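Local coordinates for chemotaxis protein CheX (Desulfovibrio desulfuricans subsp. desulfuricans str. G20, PDB 3HM4), which probably dephosphorylates the phosphorylated response regulator CheY during bacterial chemotaxis signalling, as other CheX phosphatases do, at residues T15-T18 and N19-T23; Q86-K89 and D90-E94; T96-I99 and S100-R104; A105-E109 and M110-F114. One frame throughout, in Å; residues are numbered along the deposited sequence.

Contact 1: residues T15-T18 and N19-T23; sequences TATT and NVLST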
loop_
_atom_site.group_PDB
_atom_site.type_symbol
_atom_site.label_atom_id
_atom_site.label_comp_id
_atom_site.label_asym_id
_atom_site.label_seq_id
_atom_site.Cartn_x
_atom_site.Cartn_y
_atom_site.Cartn_z
ATOM N N THR A 15 -3.623 -15.423 13.021
ATOM C CA THR A 15 -3.581 -16.826 12.605
ATOM C C THR A 15 -3.181 -16.974 11.140
ATOM O O THR A 15 -2.360 -17.821 10.813
ATOM C CB THR A 15 -4.923 -17.517 12.869
ATOM O OG1 THR A 15 -5.182 -17.511 14.276
ATOM C CG2 THR A 15 -4.950 -18.959 12.344
ATOM N N ALA A 16 -3.757 -16.151 10.268
ATOM C CA ALA A 16 -3.388 -16.217 8.858
ATOM C C ALA A 16 -1.881 -15.948 8.656
ATOM O O ALA A 16 -1.203 -16.612 7.885
ATOM C CB ALA A 16 -4.222 -15.235 8.020
ATOM N N THR A 17 -1.395 -14.905 9.331
ATOM C CA THR A 17 0.025 -14.520 9.241
ATOM C C THR A 17 0.947 -15.649 9.737
ATOM O O THR A 17 1.907 -16.015 9.061
ATOM C CB THR A 17 0.289 -13.215 9.977
ATOM O OG1 THR A 17 -0.498 -12.196 9.364
ATOM C CG2 THR A 17 1.749 -12.816 9.861
ATOM N N THR A 18 0.597 -16.183 10.901
ATOM C CA THR A 18 1.383 -17.274 11.462
ATOM C C THR A 18 1.398 -18.471 10.527
ATOM O O THR A 18 2.488 -19.020 10.210
ATOM C CB THR A 18 0.847 -17.666 12.871
ATOM O OG1 THR A 18 0.837 -16.514 13.735
ATOM C CG2 THR A 18 1.655 -18.842 13.482
ATOM N N ASN A 19 0.217 -18.850 10.036
ATOM C CA ASN A 19 0.134 -20.025 9.162
ATOM C C ASN A 19 0.880 -19.821 7.856
ATOM O O ASN A 19 1.605 -20.706 7.426
ATOM C CB ASN A 19 -1.320 -20.410 8.896
ATOM C CG ASN A 19 -2.029 -20.959 10.129
ATOM O OD1 ASN A 19 -1.399 -21.275 11.145
ATOM N ND2 ASN A 19 -3.351 -21.052 10.052
ATOM N N VAL A 20 0.724 -18.662 7.215
ATOM C CA VAL A 20 1.398 -18.421 5.947
ATOM C C VAL A 20 2.926 -18.412 6.107
ATOM O O VAL A 20 3.630 -19.060 5.333
ATOM C CB VAL A 20 0.914 -17.104 5.271
ATOM C CG1 VAL A 20 1.734 -16.794 4.064
ATOM C CG2 VAL A 20 -0.552 -17.278 4.876
ATOM N N LEU A 21 3.430 -17.659 7.094
ATOM C CA LEU A 21 4.888 -17.588 7.314
ATOM C C LEU A 21 5.488 -18.949 7.695
ATOM O O LEU A 21 6.611 -19.265 7.272
ATOM C CB LEU A 21 5.308 -16.462 8.270
ATOM C CG LEU A 21 5.467 -15.059 7.655
ATOM C CD1 LEU A 21 6.530 -15.080 6.504
ATOM C CD2 LEU A 21 4.160 -14.534 7.183
ATOM N N SER A 22 4.759 -19.703 8.509
ATOM C CA SER A 22 5.172 -21.071 8.920
ATOM C C SER A 22 5.309 -21.948 7.676
ATOM O O SER A 22 6.377 -22.526 7.394
ATOM C CB SER A 22 4.139 -21.709 9.861
ATOM O OG SER A 22 4.096 -21.087 11.133
ATOM N N THR A 23 4.230 -22.007 6.916
ATOM C CA THR A 23 4.171 -22.880 5.733
ATOM C C THR A 23 5.138 -22.524 4.653
ATOM O O THR A 23 5.903 -23.383 4.184
ATOM C CB THR A 23 2.783 -22.871 5.105
ATOM O OG1 THR A 23 1.848 -23.331 6.070
ATOM C CG2 THR A 23 2.730 -23.740 3.861
#
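A chi1 of -61° in T17 puts OG1 beside the backbone N and leaves CG2 opposite that N; with L21 turned by chi1 -84° and chi2 -58°, the methyls of the two residues are brought alongside each other one helical turn apart. T17 CG2 and L21 CD2 meet at 4.0 Å, the side chains running in the same direction. CD2 of L21 also lies 3.3 Å from T17 O, the carbonyl that receives the backbone N-H of L21. From its place beside N, T17 OG1 hydrogen-bonds to the carbonyl of F13. One residue on along each turn, S22 does likewise: in the conformer described, one of two modelled, its OG bonds to T18 O at 2.8 Å. S22 N reaches the same T18 O at 2.9 Å from the opposite face of the carbonyl plane, so two donors from one residue grip this oxygen. Apolar atoms of T17 and L21 face the sheet, touching F149, while A16 and V20 rest on helix 84-109. Hydroxyls folded back onto the carbonyl four residues earlier are characteristic of serine and threonine in helices, and here they suit an amphipathic helix whose buried side carries methyl groups.

Contact 2: residues Q86-K89 and D90-E94; sequences QDTK and DAVGE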
loop_
_atom_site.group_PDB
_atom_site.type_symbol
_atom_site.label_atom_id
_atom_site.label_comp_id
_atom_site.label_asym_id
_atom_site.label_seq_id
_atom_site.Cartn_x
_atom_site.Cartn_y
_atom_site.Cartn_z
ATOM N N GLN A 86 13.564 -8.555 -7.558
ATOM C CA GLN A 86 12.512 -9.353 -8.147
ATOM C C GLN A 86 12.014 -10.449 -7.188
ATOM O O GLN A 86 10.803 -10.700 -7.094
ATOM C CB GLN A 86 12.977 -10.006 -9.457
ATOM C CG GLN A 86 11.884 -10.741 -10.188
ATOM C CD GLN A 86 10.825 -9.828 -10.756
ATOM O OE1 GLN A 86 11.155 -8.823 -11.375
ATOM N NE2 GLN A 86 9.543 -10.173 -10.559
ATOM N N ASP A 87 12.941 -11.117 -6.506
ATOM C CA ASP A 87 12.578 -12.232 -5.645
ATOM C C ASP A 87 11.838 -11.746 -4.393
ATOM O O ASP A 87 10.935 -12.446 -3.928
ATOM C CB ASP A 87 13.794 -13.104 -5.311
ATOM C CG ASP A 87 14.409 -13.798 -6.518
ATOM O OD1 ASP A 87 13.770 -13.887 -7.568
ATOM O OD2 ASP A 87 15.565 -14.217 -6.355
ATOM N N THR A 88 12.233 -10.581 -3.883
ATOM C CA THR A 88 11.509 -9.963 -2.756
ATOM C C THR A 88 10.076 -9.605 -3.167
ATOM O O THR A 88 9.130 -9.943 -2.463
ATOM C CB THR A 88 12.257 -8.741 -2.161
ATOM O OG1 THR A 88 13.502 -9.230 -1.683
ATOM C CG2 THR A 88 11.485 -8.097 -1.017
ATOM N N LYS A 89 9.922 -8.955 -4.310
ATOM C CA LYS A 89 8.607 -8.631 -4.842
ATOM C C LYS A 89 7.757 -9.892 -4.956
ATOM O O LYS A 89 6.626 -9.945 -4.471
ATOM C CB LYS A 89 8.739 -7.973 -6.200
ATOM C CG LYS A 89 7.435 -7.681 -6.904
ATOM C CD LYS A 89 7.656 -7.036 -8.279
ATOM C CE LYS A 89 6.319 -6.746 -8.929
ATOM N NZ LYS A 89 6.473 -5.841 -10.092
ATOM N N ASP A 90 8.312 -10.914 -5.604
ATOM C CA ASP A 90 7.561 -12.136 -5.841
ATOM C C ASP A 90 7.204 -12.918 -4.569
ATOM O O ASP A 90 6.044 -13.325 -4.358
ATOM C CB ASP A 90 8.271 -13.069 -6.835
ATOM C CG ASP A 90 8.295 -12.524 -8.255
ATOM O OD1 ASP A 90 7.453 -11.670 -8.631
ATOM O OD2 ASP A 90 9.202 -12.951 -9.017
ATOM N N ALA A 91 8.195 -13.108 -3.701
ATOM C CA ALA A 91 8.013 -13.922 -2.484
ATOM C C ALA A 91 7.126 -13.212 -1.461
ATOM O O ALA A 91 6.144 -13.767 -0.960
ATOM C CB ALA A 91 9.375 -14.267 -1.841
ATOM N N VAL A 92 7.457 -11.956 -1.170
ATOM C CA VAL A 92 6.665 -11.193 -0.189
ATOM C C VAL A 92 5.289 -10.889 -0.751
ATOM O O VAL A 92 4.307 -10.893 -0.005
ATOM C CB VAL A 92 7.423 -9.944 0.323
ATOM C CG1 VAL A 92 6.506 -9.062 1.226
ATOM C CG2 VAL A 92 8.703 -10.389 1.044
ATOM N N GLY A 93 5.219 -10.648 -2.056
ATOM C CA GLY A 93 3.921 -10.420 -2.689
ATOM C C GLY A 93 3.000 -11.633 -2.558
ATOM O O GLY A 93 1.811 -11.489 -2.252
ATOM N N GLU A 94 3.558 -12.831 -2.741
ATOM C CA GLU A 94 2.741 -14.035 -2.578
ATOM C C GLU A 94 2.323 -14.252 -1.139
ATOM O O GLU A 94 1.175 -14.600 -0.861
ATOM C CB GLU A 94 3.448 -15.261 -3.138
ATOM C CG GLU A 94 2.609 -16.550 -3.014
ATOM C CD GLU A 94 1.235 -16.503 -3.740
ATOM O OE1 GLU A 94 1.070 -15.768 -4.741
ATOM O OE2 GLU A 94 0.299 -17.245 -3.328
HETATM O O HOH W 1 11.299 -14.493 -8.498
#
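Q86 and D90 set an amide against a carboxylate across one helical turn, the two planes 51° apart. The Q86 chain is bent at chi2 (69°), which swings NE2 along the helix to the acid. There NE2 donates a nearly straight bond (170°) to D90 OD2 at 3.2 Å; the acceptor lies in the amide plane, whereas the amide nitrogen sits on the syn side of OD2 but well out of the carboxylate plane. A second bond from NE2 to D90 OD1, also 3.2 Å, is weak. D90 OD2 takes a further hydrogen from a water at 2.7 Å, and this water donates equally to D87 OD1, bridging the two carboxylates. On the buried side, T88 and V92 run alongside, CG2 to CG2 4.2 Å, with T88 touching V73 of helix 66-77. D90 and E94 have the D-x3-E spacing that opens the CheC/CheX phosphatase signature, consistent with a position near the active site. Toward the dimer partner, Q86 OE1 accepts from N40 ND2 of the second subunit, and the extended K89 delivers NZ to N40 O of that same subunit. Bonded at both ends, the Q86 amide has its orientation fixed, with NE2 turned to the acid and OE1 to the other chain.

Contact 3: residues T96-I99 and S100-R104; sequences TNMI and SGQAR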
loop_
_atom_site.group_PDB
_atom_site.type_symbol
_atom_site.label_atom_id
_atom_site.label_comp_id
_atom_site.label_asym_id
_atom_site.label_seq_id
_atom_site.Cartn_x
_atom_site.Cartn_y
_atom_site.Cartn_z
ATOM N N THR A 96 1.806 -12.004 0.996
ATOM C CA THR A 96 0.755 -11.020 1.293
ATOM C C THR A 96 -0.601 -11.386 0.700
ATOM O O THR A 96 -1.633 -11.248 1.366
ATOM C CB THR A 96 1.215 -9.625 0.893
ATOM O OG1 THR A 96 2.489 -9.338 1.502
ATOM C CG2 THR A 96 0.216 -8.548 1.273
ATOM N N ASN A 97 -0.575 -11.899 -0.538
ATOM C CA ASN A 97 -1.806 -12.418 -1.156
ATOM C C ASN A 97 -2.388 -13.548 -0.323
ATOM O O ASN A 97 -3.594 -13.628 -0.137
ATOM C CB ASN A 97 -1.561 -12.891 -2.598
ATOM C CG ASN A 97 -1.845 -11.822 -3.629
ATOM O OD1 ASN A 97 -2.855 -11.116 -3.519
ATOM N ND2 ASN A 97 -1.015 -11.722 -4.643
HETATM N N MSE A 98 -1.533 -14.433 0.191
HETATM C CA MSE A 98 -1.983 -15.551 1.002
HETATM C C MSE A 98 -2.524 -15.122 2.360
HETATM O O MSE A 98 -3.553 -15.646 2.803
HETATM C CB MSE A 98 -0.885 -16.596 1.181
HETATM C CG MSE A 98 -0.517 -17.317 -0.106
HETATM SE SE MSE A 98 1.009 -18.468 0.160
HETATM C CE MSE A 98 0.232 -19.696 1.379
ATOM N N ILE A 99 -1.876 -14.145 3.009
ATOM C CA ILE A 99 -2.384 -13.622 4.265
ATOM C C ILE A 99 -3.772 -12.978 4.020
ATOM O O ILE A 99 -4.705 -13.237 4.766
ATOM C CB ILE A 99 -1.433 -12.598 4.931
ATOM C CG1 ILE A 99 -0.190 -13.351 5.453
ATOM C CG2 ILE A 99 -2.120 -11.822 6.080
ATOM C CD1 ILE A 99 0.920 -12.415 5.918
ATOM N N SER A 100 -3.886 -12.169 2.967
ATOM C CA SER A 100 -5.165 -11.579 2.643
ATOM C C SER A 100 -6.251 -12.660 2.429
ATOM O O SER A 100 -7.350 -12.582 2.999
ATOM C CB SER A 100 -5.042 -10.715 1.407
ATOM O OG SER A 100 -6.311 -10.233 1.007
ATOM N N GLY A 101 -5.942 -13.660 1.624
ATOM C CA GLY A 101 -6.927 -14.717 1.331
ATOM C C GLY A 101 -7.350 -15.481 2.570
ATOM O O GLY A 101 -8.548 -15.690 2.824
ATOM N N GLN A 102 -6.370 -15.834 3.399
ATOM C CA GLN A 102 -6.658 -16.606 4.621
ATOM C C GLN A 102 -7.361 -15.810 5.698
ATOM O O GLN A 102 -8.269 -16.304 6.333
ATOM C CB GLN A 102 -5.392 -17.282 5.134
ATOM C CG GLN A 102 -4.917 -18.319 4.137
ATOM C CD GLN A 102 -3.711 -19.110 4.578
ATOM O OE1 GLN A 102 -3.483 -19.304 5.759
ATOM N NE2 GLN A 102 -2.948 -19.585 3.608
ATOM N N ALA A 103 -6.968 -14.555 5.890
ATOM C CA ALA A 103 -7.600 -13.697 6.898
ATOM C C ALA A 103 -9.045 -13.439 6.482
ATOM O O ALA A 103 -9.956 -13.504 7.326
ATOM C CB ALA A 103 -6.830 -12.380 7.057
ATOM N N ARG A 104 -9.253 -13.158 5.189
ATOM C CA ARG A 104 -10.627 -12.908 4.715
ATOM C C ARG A 104 -11.496 -14.167 4.745
ATOM O O ARG A 104 -12.678 -14.069 5.075
ATOM C CB ARG A 104 -10.617 -12.238 3.345
ATOM C CG ARG A 104 -10.051 -10.838 3.407
ATOM C CD ARG A 104 -10.048 -10.101 2.088
ATOM N NE ARG A 104 -9.190 -10.748 1.105
ATOM C CZ ARG A 104 -9.564 -11.535 0.100
ATOM N NH1 ARG A 104 -10.845 -11.737 -0.163
ATOM N NH2 ARG A 104 -8.637 -12.063 -0.697
HETATM O O HOH W 2 -5.852 -12.797 -1.617
#
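The guanidinium of R104 is engaged at its edge, where S100 OG and a water lie in its plane, the water carrying the link back to N97. NE points almost straight at S100 OG (169°) over 2.9 Å, and NH2 adds a weak bond to the same oxygen. The water donates to N97 O at 2.8 Å and accepts a weak bond from R104 NH2, so a backbone carbonyl two turns earlier is linked to the arginine through the water. N97 O also receives G101 N at 2.9 Å in the regular helical pattern. S100 presents its hydroxyl because OG stands anti to the backbone N (chi1 175°), on the side from which the arginine returns. The other flat group, the amide of Q102, runs alongside selenomethionine M98, whose CE comes 3.9 Å from NE2; the Q102 chain also passes close to M98 O, with CG at 3.3 Å. The M98 and Q102 side chains lie against helix 10-25, at M24 and at A16 and V20 respectively, while T96 and S100 pack on strand 47-53. D90, E94 and N97 match the D/S-x3-E-x2-N signature of CheC/CheX phosphatases, so E94 and N97 are probably the catalytic pair, as in relatives. Chemically, accepting from both NE and NH2 lets S100 OG hold the guanidinium edge and limit its rotation, while the water gives N97 O a second donor.

Contact 4: residues A105-E109 and M110-F114; sequences AALSE and MGMTF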
loop_
_atom_site.group_PDB
_atom_site.type_symbol
_atom_site.label_atom_id
_atom_site.label_comp_id
_atom_site.label_asym_id
_atom_site.label_seq_id
_atom_site.Cartn_x
_atom_site.Cartn_y
_atom_site.Cartn_z
ATOM N N ALA A 105 -10.904 -15.344 4.497
ATOM C CA ALA A 105 -11.668 -16.595 4.628
ATOM C C ALA A 105 -12.112 -16.757 6.087
ATOM O O ALA A 105 -13.275 -17.090 6.355
ATOM C CB ALA A 105 -10.861 -17.801 4.167
ATOM N N ALA A 106 -11.215 -16.489 7.045
ATOM C CA ALA A 106 -11.547 -16.558 8.498
ATOM C C ALA A 106 -12.632 -15.553 8.904
ATOM O O ALA A 106 -13.547 -15.867 9.658
ATOM C CB ALA A 106 -10.307 -16.400 9.372
ATOM N N LEU A 107 -12.508 -14.334 8.386
ATOM C CA LEU A 107 -13.514 -13.315 8.631
ATOM C C LEU A 107 -14.876 -13.724 8.035
ATOM O O LEU A 107 -15.909 -13.491 8.680
ATOM C CB LEU A 107 -13.023 -11.954 8.105
ATOM C CG LEU A 107 -11.923 -11.298 8.938
ATOM C CD1 LEU A 107 -11.194 -10.257 8.076
ATOM C CD2 LEU A 107 -12.454 -10.693 10.239
ATOM N N SER A 108 -14.892 -14.344 6.861
ATOM C CA SER A 108 -16.139 -14.816 6.235
ATOM C C SER A 108 -16.813 -15.850 7.123
ATOM O O SER A 108 -18.034 -15.877 7.231
ATOM C CB SER A 108 -15.870 -15.387 4.848
ATOM O OG SER A 108 -17.050 -15.824 4.186
ATOM N N GLU A 109 -16.019 -16.689 7.779
ATOM C CA GLU A 109 -16.596 -17.684 8.718
ATOM C C GLU A 109 -17.202 -17.061 9.985
ATOM O O GLU A 109 -18.028 -17.702 10.646
ATOM C CB GLU A 109 -15.572 -18.763 9.053
ATOM C CG GLU A 109 -15.271 -19.598 7.833
ATOM C CD GLU A 109 -14.292 -20.736 8.079
ATOM O OE1 GLU A 109 -13.835 -20.931 9.228
ATOM O OE2 GLU A 109 -13.986 -21.431 7.090
HETATM N N MSE A 110 -16.840 -15.810 10.284
HETATM C CA MSE A 110 -17.379 -15.008 11.371
HETATM C C MSE A 110 -18.514 -14.071 10.837
HETATM O O MSE A 110 -18.945 -13.156 11.550
HETATM C CB MSE A 110 -16.261 -14.194 12.038
HETATM C CG MSE A 110 -15.117 -15.051 12.618
HETATM SE SE MSE A 110 -13.636 -13.944 13.164
HETATM C CE MSE A 110 -14.587 -13.007 14.573
ATOM N N GLY A 111 -18.975 -14.313 9.614
ATOM C CA GLY A 111 -20.099 -13.570 9.029
ATOM C C GLY A 111 -19.756 -12.243 8.401
ATOM O O GLY A 111 -20.659 -11.435 8.149
HETATM N N MSE A 112 -18.469 -12.011 8.096
HETATM C CA MSE A 112 -18.017 -10.745 7.501
HETATM C C MSE A 112 -17.234 -11.012 6.221
HETATM O O MSE A 112 -16.083 -11.442 6.287
HETATM C CB MSE A 112 -17.171 -9.978 8.502
HETATM C CG MSE A 112 -17.932 -9.572 9.739
HETATM SE SE MSE A 112 -16.868 -8.768 11.088
HETATM C CE MSE A 112 -16.114 -10.348 11.790
ATOM N N THR A 113 -17.851 -10.725 5.086
ATOM C CA THR A 113 -17.252 -10.905 3.786
ATOM C C THR A 113 -16.461 -9.661 3.379
ATOM O O THR A 113 -17.005 -8.560 3.311
ATOM C CB THR A 113 -18.311 -11.200 2.701
ATOM O OG1 THR A 113 -18.973 -12.433 3.042
ATOM C CG2 THR A 113 -17.684 -11.330 1.324
ATOM N N PHE A 114 -15.188 -9.888 3.035
ATOM C CA PHE A 114 -14.316 -8.850 2.529
ATOM C C PHE A 114 -13.693 -9.268 1.204
ATOM O O PHE A 114 -13.323 -10.438 1.039
ATOM C CB PHE A 114 -13.155 -8.589 3.482
ATOM C CG PHE A 114 -13.546 -7.941 4.761
ATOM C CD1 PHE A 114 -13.896 -8.697 5.875
ATOM C CD2 PHE A 114 -13.526 -6.553 4.886
ATOM C CE1 PHE A 114 -14.252 -8.087 7.077
ATOM C CE2 PHE A 114 -13.882 -5.953 6.091
ATOM C CZ PHE A 114 -14.240 -6.729 7.187
HETATM O O HOH W 3 -17.855 -14.528 2.041
#
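L107 O is the polar centre of the first shell, gripped by M110 N and M112 N, each at 3.0 Å and from opposite faces of its carbonyl plane. G111 N closes the inner bond to S108 O, again at 3.0 Å. Together the M112-L107 and G111-S108 pairs form a Schellman motif, with G111 as its C-prime residue; its positive phi (83°) reverses the chain as the helix stops. The apolar partner of this motif is present too: CD2 of L107 meets CE of selenomethionine M112 at 4.0 Å, the two side chains crossing at a slant. The other methyl of L107, CD1, reaches CD1 of the F114 ring at 3.8 Å, approaching it obliquely. L107 is thus wedged between the first and third residues after the glycine. With CG of selenomethionine M110 anti to the carbonyl carbon (chi1 -59°), that CG passes 3.4 Å from A106 O before the end of the side chain leads away. On the outer side a water joins S108 OG, in the conformer described, to T113 OG1, standing 2.6 Å from each oxygen and tying the outgoing chain to the turn it has just left. Further out, F114 has two more partners: its carbonyl probably accepts a hydrogen bond from R104 NH1, and its ring meets that of H55. A106, L107 and M110 all touch P12 of helix 10-25, and L107 reaches F13 as well, so the capped end of helix 84-109 lies against the beginning of that helix while the chain continues into strand 115-123.

In the fold
From the N terminus, contact 1 comes first, on helix 10-25; contacts 2, 3 and 4 follow in series along helix 84-109 and its exit. All four are local, within a few turns, so none closes a long loop and none nests in or crosses another. Contact 1 touches contact 3 directly, A16, T17 and V20 packing on I99, Q102 and A103, which joins the two helices against the six-stranded sheet. Contact 2, its centre about 26 Å from that of contact 4, lies at the dimer-facing end beside helix 66-77. Contacts 3 and 4 are linked through R104 and F114, and contact 4 turns the chain into strand 115-123, outermost in the sheet of this chain.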